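Local coordinates for protein putative oxidoreductase (Bacteroides fragilis NCTC 9343, PDB 3FHL) that probably acts as a nucleotide-dependent oxidoreductase of the Gfo/Idh/MocA family, with an NAD-binding Rossmann domain and a C-terminal alpha/beta domain, at residues Q329-L332 and N333-I337. Residues are numbered along the deposited sequence; the frame is centred on the assembly and turned at random.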
loop_
_atom_site.group_PDB
_atom_site.type_symbol
_atom_site.label_atom_id
_atom_site.label_comp_id
_atom_site.label_asym_id
_atom_site.label_seq_id
_atom_site.Cartn_x
_atom_site.Cartn_y
_atom_site.Cartn_z
ATOM N N GLN C 329 4.021 -22.263 -19.054
ATOM C CA GLN C 329 4.910 -21.100 -19.222
ATOM C C GLN C 329 4.477 -19.937 -18.310
ATOM O O GLN C 329 5.318 -19.174 -17.841
ATOM C CB GLN C 329 4.953 -20.647 -20.682
ATOM C CG GLN C 329 5.922 -19.511 -20.997
ATOM C CD GLN C 329 7.367 -19.888 -20.771
ATOM O OE1 GLN C 329 7.823 -20.940 -21.223
ATOM N NE2 GLN C 329 8.108 -19.020 -20.077
ATOM N N ASP C 330 3.172 -19.831 -18.048
ATOM C CA ASP C 330 2.640 -18.808 -17.136
ATOM C C ASP C 330 3.295 -18.849 -15.752
ATOM O O ASP C 330 3.630 -17.800 -15.220
ATOM C CB ASP C 330 1.115 -18.894 -17.007
ATOM C CG ASP C 330 0.383 -18.386 -18.240
ATOM O OD1 ASP C 330 1.026 -17.850 -19.173
ATOM O OD2 ASP C 330 -0.856 -18.516 -18.277
ATOM N N ILE C 331 3.498 -20.041 -15.190
ATOM C CA ILE C 331 4.138 -20.145 -13.874
ATOM C C ILE C 331 5.647 -19.871 -13.932
ATOM O O ILE C 331 6.214 -19.402 -12.957
ATOM C CB ILE C 331 3.794 -21.459 -13.110
ATOM C CG1 ILE C 331 3.952 -21.290 -11.594
ATOM C CG2 ILE C 331 4.658 -22.611 -13.546
ATOM C CD1 ILE C 331 3.031 -20.253 -10.959
ATOM N N LEU C 332 6.286 -20.134 -15.072
ATOM C CA LEU C 332 7.697 -19.794 -15.207
ATOM C C LEU C 332 7.847 -18.280 -15.232
ATOM O O LEU C 332 8.781 -17.744 -14.640
ATOM C CB LEU C 332 8.319 -20.412 -16.457
ATOM C CG LEU C 332 8.442 -21.932 -16.556
ATOM C CD1 LEU C 332 9.475 -22.214 -17.627
ATOM C CD2 LEU C 332 8.855 -22.597 -15.242
ATOM N N ASN C 333 6.919 -17.610 -15.914
ATOM C CA ASN C 333 6.848 -16.150 -15.946
ATOM C C ASN C 333 6.632 -15.549 -14.559
ATOM O O ASN C 333 7.274 -14.562 -14.184
ATOM C CB ASN C 333 5.731 -15.702 -16.891
ATOM C CG ASN C 333 6.049 -15.981 -18.355
ATOM O OD1 ASN C 333 7.167 -16.379 -18.695
ATOM N ND2 ASN C 333 5.067 -15.759 -19.230
ATOM N N VAL C 334 5.732 -16.168 -13.803
ATOM C CA VAL C 334 5.454 -15.767 -12.426
ATOM C C VAL C 334 6.700 -15.900 -11.557
ATOM O O VAL C 334 7.037 -14.972 -10.822
ATOM C CB VAL C 334 4.280 -16.567 -11.858
ATOM C CG1 VAL C 334 4.181 -16.436 -10.338
ATOM C CG2 VAL C 334 3.013 -16.105 -12.523
ATOM N N ILE C 335 7.396 -17.029 -11.691
ATOM C CA ILE C 335 8.624 -17.322 -10.939
ATOM C C ILE C 335 9.754 -16.352 -11.273
ATOM O O ILE C 335 10.537 -15.995 -10.394
ATOM C CB ILE C 335 9.063 -18.805 -11.105
ATOM C CG1 ILE C 335 8.155 -19.712 -10.274
ATOM C CG2 ILE C 335 10.533 -19.032 -10.693
ATOM C CD1 ILE C 335 8.292 -21.192 -10.607
ATOM N N ARG C 336 9.819 -15.906 -12.527
ATOM C CA ARG C 336 10.779 -14.893 -12.920
ATOM C C ARG C 336 10.552 -13.595 -12.132
ATOM O O ARG C 336 11.509 -13.009 -11.610
ATOM C CB ARG C 336 10.683 -14.610 -14.418
ATOM C CG ARG C 336 11.691 -13.591 -14.926
ATOM C CD ARG C 336 11.677 -13.546 -16.443
ATOM N NE ARG C 336 12.595 -12.554 -16.997
ATOM C CZ ARG C 336 12.408 -11.939 -18.162
ATOM N NH1 ARG C 336 11.329 -12.204 -18.892
ATOM N NH2 ARG C 336 13.292 -11.049 -18.594
ATOM N N ILE C 337 9.288 -13.166 -12.048
ATOM C CA ILE C 337 8.905 -12.006 -11.232
ATOM C C ILE C 337 9.226 -12.199 -9.742
ATOM O O ILE C 337 9.776 -11.291 -9.111
ATOM C CB ILE C 337 7.414 -11.614 -11.437
ATOM C CG1 ILE C 337 7.109 -11.392 -12.920
ATOM C CG2 ILE C 337 7.042 -10.353 -10.629
ATOM C CD1 ILE C 337 7.940 -10.322 -13.561
HETATM O O HOH W 1 2.285 -15.230 -18.579
#
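One face of the Asn333 side-chain amide is turned to Gln329, one helical turn earlier. Gln329 O lies under Asn333 CG at 3.3 Å, a contact and not a hydrogen bond. Gln329 NE2 is on the same face and donates to Asn333 OD1 at 3.1 Å. NE2 stands 41° out of the Asn333 carbonyl plane, while OD1 lies in the Gln329 amide plane. The two amide planes are 52° apart, and the bond is nearly straight. Gln329 CG lies anti to the backbone N (chi1 -176°) and the chain bends at chi2, which turns the amide back over Asn333. At the other edge, Asn333 ND2 donates to a water at 2.9 Å, almost in plane. That water donates to Asp330 OD1 at 3.0 Å. Both amide heteroatoms of Asn333 are thus engaged, which should fix its flip. Asp330 OD2 forms a salt bridge with Arg126. Ile331 CD1 packs on Val334 CB at 4.0 Å. Backbone i to i+4 bonds join the same residues, such as Asn333 N to Gln329 O at 3.0 Å. In helix 328-347, Val334 and Ile337 pack on helix 180-191. Gln329 and Leu332 touch helix 102-115, which follows strand 91-95 of the parallel Rossmann sheet, so this end packs between the two domains.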